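Long-range contacts in glutathione S-transferase (PDB 6J3E), which probably transfers glutathione to electrophilic substrates, as a serine-type glutathione S-transferase of a white-rot fungus: residues A[3-11]-A[70-78]; A[11-20]-A[134-142]. One frame throughout, in Å; residues are numbered along the deposited sequence.

In the fold
The first strand, 5-9, is an inner strand of the four-stranded mixed sheet of the thioredoxin-like N-terminal domain. Interaction 1 pairs that strand with strand 73-76, closing a loop that takes in helix 22-34, strand 38-42, helix 48-55 and the short strands 61-63 and 66-68. From Pro11, which both contacts share, the chain runs through a loop to Trp20. Interaction 2 sets this loop against residues 134-142, where helix 109-136 turns into helix 141-153, and so ties the N-terminal domain to the all-helical C-terminal one. The two closures cross: the segments alternate along the chain, 3-11, 11-20, 70-78, 134-142. Their centres lie about 19 Å apart, and Ile10 touches Trp20 where they meet.

Interaction 1: residues A[3-11]-A[70-78]; sequences NVIQFYDIP and TLPVIHDPS. With EDO (1,2-ethanediol), chain D.
Strands 5-9 and 73-76 are antiparallel neighbours in the thioredoxin-like sheet of the glutathione S-transferase N-terminal domain. Gln6 and His75 form a hydrogen-bonded pair: Gln6 N reaches His75 O at 2.8 Å, and His75 N returns to Gln6 O at 2.9 Å. Tyr8 N meets Val73 O at 2.9 Å. That same oxygen lies in plane at the edge of the Tyr8 ring.

Phe7 and Ile74 form the non-hydrogen-bonded pair, on the face packed by helices 22-34 and 86-96. Phe7 CG stands anti to the backbone N (chi1 168°), which brings the ring edge to Pro72: Phe7 CE1 lies 3.9 Å from Pro72 CB. Phe7 CD1 touches Ile74 CG2 at 3.8 Å. Gln6 and His75 lie side by side on the other face; Gln6 OE1 bonds to Lys39 and His75 ND1 to Thr82.

Leu71, a glutathione-binding residue, precedes the cis-Pro72 typical of this fold. Leu71 CD1 packs on Ile10 CG1 at 3.9 Å. An ethanediol, probably from the crystallisation liquor, bonds weakly to Thr70 OG1 and also to Asn23, Lys26 and Ser86 of the glutathione site. The backbone bonds and the apolar contacts of Leu71 and Pro72 probably help to set the cis-proline segment beside that site.

Interaction 2: residues A[11-20]-A[134-142]; sequences PGNATPDKAW and ATNAQLNPR
Gln138 O takes two donors from Asn13. Asn13 N donates to Gln138 O at 2.9 Å. Asn13 ND2 adds a weak bond to Gln138 O, at 3.3 Å. Asn13 ND2 also donates to Asn140 OD1, at 2.9 Å. That donor stands above the Asn140 carbonyl plane, 45° out of it, and the two amide planes are 72° apart. Asn140 ND2 turns instead to Glu44.

The Gln138 side chain is bent at chi2 (90°), which folds its amide back between the loop and the helix end. Gln138 OE1 accepts from Ala14 N at 3.1 Å. Gln138 NE2 donates to a lone pair of Thr135 O at 2.9 Å. These bonds at both ends hold the amide against turning. They join the loop after the first strand of the thioredoxin-like domain to the end of helix 109-136, across the interface with the helical domain.

Gln138 NE2 also sits over one face of the Trp20 ring, toward its rim. Trp20 CZ2 touches Leu139 CD2 at 3.9 Å, and Trp20 CZ3 meets Thr135 CB at 3.9 Å. An alanine in place of Trp20 would probably open a gap beside Leu139 and Thr135 and strip the Gln138 amide of its aromatic cover. One water bridges the segments, donating to Pro11 O and accepting from Asn140 N.

Interaction 1: residues A[3-11]-A[70-78]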
# COMPACT_ATOMS: atom_id res chain seq x y z
N ASN A 3 33.02 19.80 -3.01
CA ASN A 3 32.54 19.39 -4.32
C ASN A 3 31.62 18.17 -4.29
O ASN A 3 31.12 17.74 -5.33
CB ASN A 3 33.71 19.11 -5.26
CG ASN A 3 33.33 19.23 -6.73
OD1 ASN A 3 33.17 18.22 -7.43
ND2 ASN A 3 33.18 20.46 -7.20
N VAL A 4 31.41 17.59 -3.11
CA VAL A 4 30.64 16.36 -2.99
C VAL A 4 29.15 16.66 -2.90
O VAL A 4 28.75 17.83 -2.84
CB VAL A 4 31.09 15.54 -1.78
CG1 VAL A 4 32.58 15.29 -1.85
CG2 VAL A 4 30.72 16.28 -0.53
N ILE A 5 28.33 15.60 -2.89
CA ILE A 5 26.89 15.76 -2.70
C ILE A 5 26.61 16.59 -1.45
O ILE A 5 27.16 16.33 -0.38
CB ILE A 5 26.21 14.39 -2.58
CG1 ILE A 5 26.29 13.64 -3.89
CG2 ILE A 5 24.72 14.56 -2.21
CD1 ILE A 5 25.16 14.01 -4.81
N GLN A 6 25.73 17.56 -1.59
CA GLN A 6 25.24 18.31 -0.45
C GLN A 6 23.91 17.72 -0.01
O GLN A 6 23.02 17.48 -0.83
CB GLN A 6 25.12 19.78 -0.81
CG GLN A 6 26.43 20.35 -1.30
CD GLN A 6 26.47 21.85 -1.20
OE1 GLN A 6 27.25 22.41 -0.42
NE2 GLN A 6 25.63 22.52 -1.98
N PHE A 7 23.79 17.44 1.29
CA PHE A 7 22.67 16.71 1.86
C PHE A 7 22.08 17.54 2.98
O PHE A 7 22.74 17.73 4.01
CB PHE A 7 23.11 15.34 2.37
CG PHE A 7 22.08 14.63 3.22
CD1 PHE A 7 20.78 14.46 2.78
CD2 PHE A 7 22.44 14.09 4.45
CE1 PHE A 7 19.85 13.79 3.56
CE2 PHE A 7 21.52 13.42 5.23
CZ PHE A 7 20.22 13.26 4.78
N TYR A 8 20.86 18.01 2.80
CA TYR A 8 20.23 18.92 3.75
C TYR A 8 19.37 18.14 4.73
O TYR A 8 18.55 17.30 4.32
CB TYR A 8 19.43 19.99 3.02
CG TYR A 8 20.32 20.83 2.11
CD1 TYR A 8 20.73 20.35 0.86
CD2 TYR A 8 20.78 22.08 2.50
CE1 TYR A 8 21.56 21.11 0.03
CE2 TYR A 8 21.60 22.85 1.67
CZ TYR A 8 21.99 22.35 0.44
OH TYR A 8 22.80 23.11 -0.36
N ASP A 9 19.54 18.43 6.01
CA ASP A 9 19.00 17.64 7.10
C ASP A 9 18.62 18.61 8.22
O ASP A 9 19.09 19.74 8.26
CB ASP A 9 20.03 16.59 7.56
CG ASP A 9 19.42 15.45 8.38
OD1 ASP A 9 18.22 15.48 8.73
OD2 ASP A 9 20.19 14.52 8.70
N ILE A 10 17.75 18.14 9.11
CA ILE A 10 17.22 18.93 10.22
C ILE A 10 17.94 18.49 11.49
O ILE A 10 17.83 17.32 11.88
CB ILE A 10 15.71 18.71 10.38
CG1 ILE A 10 14.95 19.15 9.13
CG2 ILE A 10 15.18 19.43 11.61
CD1 ILE A 10 13.48 18.69 9.12
N PRO A 11 18.65 19.39 12.18
CA PRO A 11 19.35 18.98 13.41
C PRO A 11 18.38 18.74 14.56
O PRO A 11 17.31 19.35 14.64
CB PRO A 11 20.25 20.18 13.70
CG PRO A 11 19.42 21.35 13.22
CD PRO A 11 18.70 20.85 11.98
N THR A 70 9.92 20.39 2.08
CA THR A 70 10.36 19.46 3.12
C THR A 70 11.78 19.00 2.83
O THR A 70 12.27 19.06 1.69
CB THR A 70 9.47 18.21 3.20
OG1 THR A 70 9.40 17.59 1.90
CG2 THR A 70 8.08 18.58 3.69
N LEU A 71 12.42 18.49 3.87
CA LEU A 71 13.67 17.75 3.72
C LEU A 71 13.34 16.27 3.86
O LEU A 71 12.28 15.93 4.41
CB LEU A 71 14.68 18.22 4.76
CG LEU A 71 14.95 19.72 4.63
CD1 LEU A 71 16.10 20.14 5.54
CD2 LEU A 71 15.24 20.04 3.15
N PRO A 72 14.21 15.38 3.38
CA PRO A 72 15.54 15.58 2.78
C PRO A 72 15.54 16.25 1.41
O PRO A 72 14.59 16.11 0.65
CB PRO A 72 16.07 14.15 2.65
CG PRO A 72 14.84 13.33 2.47
CD PRO A 72 13.83 13.95 3.39
N VAL A 73 16.61 16.98 1.12
CA VAL A 73 16.93 17.42 -0.23
C VAL A 73 18.42 17.20 -0.46
O VAL A 73 19.23 17.35 0.46
CB VAL A 73 16.54 18.90 -0.45
CG1 VAL A 73 17.02 19.37 -1.80
CG2 VAL A 73 15.04 19.06 -0.37
N ILE A 74 18.80 16.82 -1.67
CA ILE A 74 20.21 16.77 -2.02
C ILE A 74 20.47 17.67 -3.22
O ILE A 74 19.62 17.82 -4.10
CB ILE A 74 20.72 15.34 -2.31
CG1 ILE A 74 19.98 14.72 -3.49
CG2 ILE A 74 20.64 14.49 -1.06
CD1 ILE A 74 20.67 13.49 -4.04
N HIS A 75 21.66 18.28 -3.24
CA HIS A 75 22.18 18.94 -4.43
C HIS A 75 23.47 18.27 -4.85
O HIS A 75 24.40 18.13 -4.04
CB HIS A 75 22.42 20.44 -4.24
CG HIS A 75 23.09 21.06 -5.42
ND1 HIS A 75 22.43 21.26 -6.62
CD2 HIS A 75 24.36 21.47 -5.63
CE1 HIS A 75 23.27 21.78 -7.50
NE2 HIS A 75 24.44 21.93 -6.92
N ASP A 76 23.53 17.87 -6.12
CA ASP A 76 24.63 17.11 -6.69
C ASP A 76 25.41 18.03 -7.62
O ASP A 76 25.02 18.21 -8.78
CB ASP A 76 24.11 15.89 -7.46
CG ASP A 76 25.23 14.95 -7.90
OD1 ASP A 76 26.40 15.22 -7.53
OD2 ASP A 76 24.95 13.94 -8.58
N PRO A 77 26.48 18.67 -7.14
CA PRO A 77 27.22 19.59 -8.02
C PRO A 77 27.80 18.88 -9.24
O PRO A 77 27.91 19.49 -10.31
CB PRO A 77 28.31 20.15 -7.10
CG PRO A 77 28.50 19.11 -6.07
CD PRO A 77 27.15 18.49 -5.85
N SER A 78 28.12 17.59 -9.12
CA SER A 78 28.53 16.80 -10.28
C SER A 78 27.52 16.90 -11.42
O SER A 78 27.88 16.72 -12.58
CB SER A 78 28.70 15.33 -9.87
OG SER A 78 27.79 14.52 -10.59
C1 EDO D . 10.20 13.86 1.95
O1 EDO D . 9.29 14.35 2.95
C2 EDO D . 9.98 12.37 1.77
O2 EDO D . 10.79 11.67 2.71

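Interaction 2: residues A[11-20]-A[134-142]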
# COMPACT_ATOMS: atom_id res chain seq x y z
N PRO A 11 18.65 19.39 12.18
CA PRO A 11 19.35 18.98 13.41
C PRO A 11 18.38 18.74 14.56
O PRO A 11 17.31 19.35 14.64
CB PRO A 11 20.25 20.18 13.70
CG PRO A 11 19.42 21.35 13.22
CD PRO A 11 18.70 20.85 11.98
N GLY A 12 18.77 17.85 15.46
CA GLY A 12 17.99 17.58 16.65
C GLY A 12 18.92 17.19 17.78
O GLY A 12 20.12 16.97 17.58
N ASN A 13 18.36 17.08 18.98
CA ASN A 13 19.18 16.86 20.16
C ASN A 13 19.06 15.45 20.73
O ASN A 13 19.72 15.15 21.74
CB ASN A 13 18.83 17.91 21.23
CG ASN A 13 19.43 19.26 20.89
OD1 ASN A 13 20.60 19.50 21.16
ND2 ASN A 13 18.65 20.11 20.24
N ALA A 14 18.29 14.57 20.10
CA ALA A 14 18.13 13.22 20.64
C ALA A 14 19.46 12.50 20.67
O ALA A 14 19.72 11.70 21.58
CB ALA A 14 17.10 12.42 19.82
N THR A 15 20.32 12.75 19.69
CA THR A 15 21.60 12.06 19.62
C THR A 15 22.70 13.06 19.35
O THR A 15 22.48 14.09 18.70
CB THR A 15 21.65 10.99 18.52
OG1 THR A 15 21.65 11.61 17.22
CG2 THR A 15 20.49 10.02 18.63
N PRO A 16 23.91 12.78 19.84
CA PRO A 16 25.08 13.57 19.42
C PRO A 16 25.21 13.71 17.92
O PRO A 16 25.79 14.70 17.46
CB PRO A 16 26.24 12.77 20.02
CG PRO A 16 25.65 12.11 21.24
CD PRO A 16 24.21 11.83 20.92
N ASP A 17 24.71 12.74 17.13
CA ASP A 17 24.72 12.87 15.67
C ASP A 17 24.00 14.11 15.21
O ASP A 17 24.31 14.62 14.14
CB ASP A 17 24.03 11.70 15.00
CG ASP A 17 24.51 10.39 15.49
OD1 ASP A 17 24.75 9.53 14.65
OD2 ASP A 17 24.60 10.19 16.72
N LYS A 18 23.03 14.56 16.00
CA LYS A 18 21.99 15.54 15.70
C LYS A 18 21.08 15.10 14.56
O LYS A 18 20.23 15.88 14.11
CB LYS A 18 22.56 16.96 15.46
CG LYS A 18 23.17 17.24 14.12
CD LYS A 18 24.34 18.22 14.23
CE LYS A 18 23.87 19.57 14.69
NZ LYS A 18 24.87 20.58 14.34
N ALA A 19 21.19 13.84 14.12
CA ALA A 19 20.37 13.30 13.04
C ALA A 19 19.24 12.47 13.63
O ALA A 19 19.49 11.44 14.27
CB ALA A 19 21.20 12.46 12.07
N TRP A 20 18.00 12.89 13.40
CA TRP A 20 16.84 12.23 14.00
C TRP A 20 15.70 11.96 13.02
O TRP A 20 14.87 11.09 13.31
CB TRP A 20 16.29 13.08 15.14
CG TRP A 20 15.80 14.36 14.61
CD1 TRP A 20 16.51 15.51 14.44
CD2 TRP A 20 14.49 14.62 14.09
NE1 TRP A 20 15.72 16.47 13.87
CE2 TRP A 20 14.47 15.95 13.65
CE3 TRP A 20 13.32 13.85 13.98
CZ2 TRP A 20 13.35 16.53 13.09
CZ3 TRP A 20 12.21 14.43 13.42
CH2 TRP A 20 12.22 15.76 12.99
N ALA A 134 7.14 13.88 20.80
CA ALA A 134 8.49 13.49 21.18
C ALA A 134 9.53 14.24 20.35
O ALA A 134 10.55 14.70 20.90
CB ALA A 134 8.66 11.98 21.03
N THR A 135 9.32 14.39 19.04
CA THR A 135 10.39 15.06 18.30
C THR A 135 10.38 16.55 18.53
O THR A 135 11.42 17.19 18.34
CB THR A 135 10.33 14.79 16.79
OG1 THR A 135 9.54 15.78 16.12
CG2 THR A 135 9.80 13.45 16.51
N ASN A 136 9.26 17.11 18.97
CA ASN A 136 9.24 18.53 19.30
C ASN A 136 10.13 18.82 20.50
O ASN A 136 10.93 19.77 20.48
CB ASN A 136 7.82 19.00 19.56
CG ASN A 136 7.76 20.48 19.88
OD1 ASN A 136 7.89 21.31 18.99
ND2 ASN A 136 7.56 20.82 21.17
N ALA A 137 10.04 17.98 21.53
CA ALA A 137 10.81 18.14 22.76
C ALA A 137 12.31 18.03 22.56
O ALA A 137 13.06 18.30 23.50
CB ALA A 137 10.37 17.09 23.79
N GLN A 138 12.79 17.62 21.38
CA GLN A 138 14.23 17.54 21.17
C GLN A 138 14.69 18.46 20.05
O GLN A 138 15.85 18.38 19.63
CB GLN A 138 14.66 16.10 20.90
CG GLN A 138 13.98 15.44 19.73
CD GLN A 138 14.72 15.65 18.43
OE1 GLN A 138 15.89 15.25 18.30
NE2 GLN A 138 14.06 16.28 17.47
N LEU A 139 13.82 19.35 19.58
CA LEU A 139 14.21 20.32 18.57
C LEU A 139 14.91 21.53 19.19
O LEU A 139 14.60 21.93 20.32
CB LEU A 139 12.99 20.79 17.78
CG LEU A 139 12.40 19.73 16.85
CD1 LEU A 139 11.11 20.22 16.22
CD2 LEU A 139 13.44 19.34 15.80
N ASN A 140 15.87 22.09 18.45
CA ASN A 140 16.43 23.39 18.78
C ASN A 140 15.31 24.42 18.89
O ASN A 140 14.30 24.32 18.19
CB ASN A 140 17.43 23.85 17.71
CG ASN A 140 18.71 23.06 17.74
OD1 ASN A 140 19.13 22.58 18.79
ND2 ASN A 140 19.34 22.91 16.57
N PRO A 141 15.48 25.42 19.73
CA PRO A 141 14.39 26.38 20.00
C PRO A 141 13.73 27.01 18.77
O PRO A 141 12.50 27.16 18.75
CB PRO A 141 15.08 27.44 20.86
CG PRO A 141 16.18 26.67 21.56
CD PRO A 141 16.65 25.62 20.61
N ARG A 142 14.49 27.39 17.73
CA ARG A 142 13.86 27.99 16.56
C ARG A 142 12.94 27.00 15.84
O ARG A 142 11.82 27.35 15.44
CB ARG A 142 14.93 28.54 15.60
CG ARG A 142 15.84 29.64 16.15
CD ARG A 142 16.51 30.43 15.01
NE ARG A 142 15.51 30.87 14.04
CZ ARG A 142 15.52 30.56 12.75
NH1 ARG A 142 16.50 29.82 12.23
NH2 ARG A 142 14.54 31.01 11.97
O HOH W 1 16.14 21.76 15.48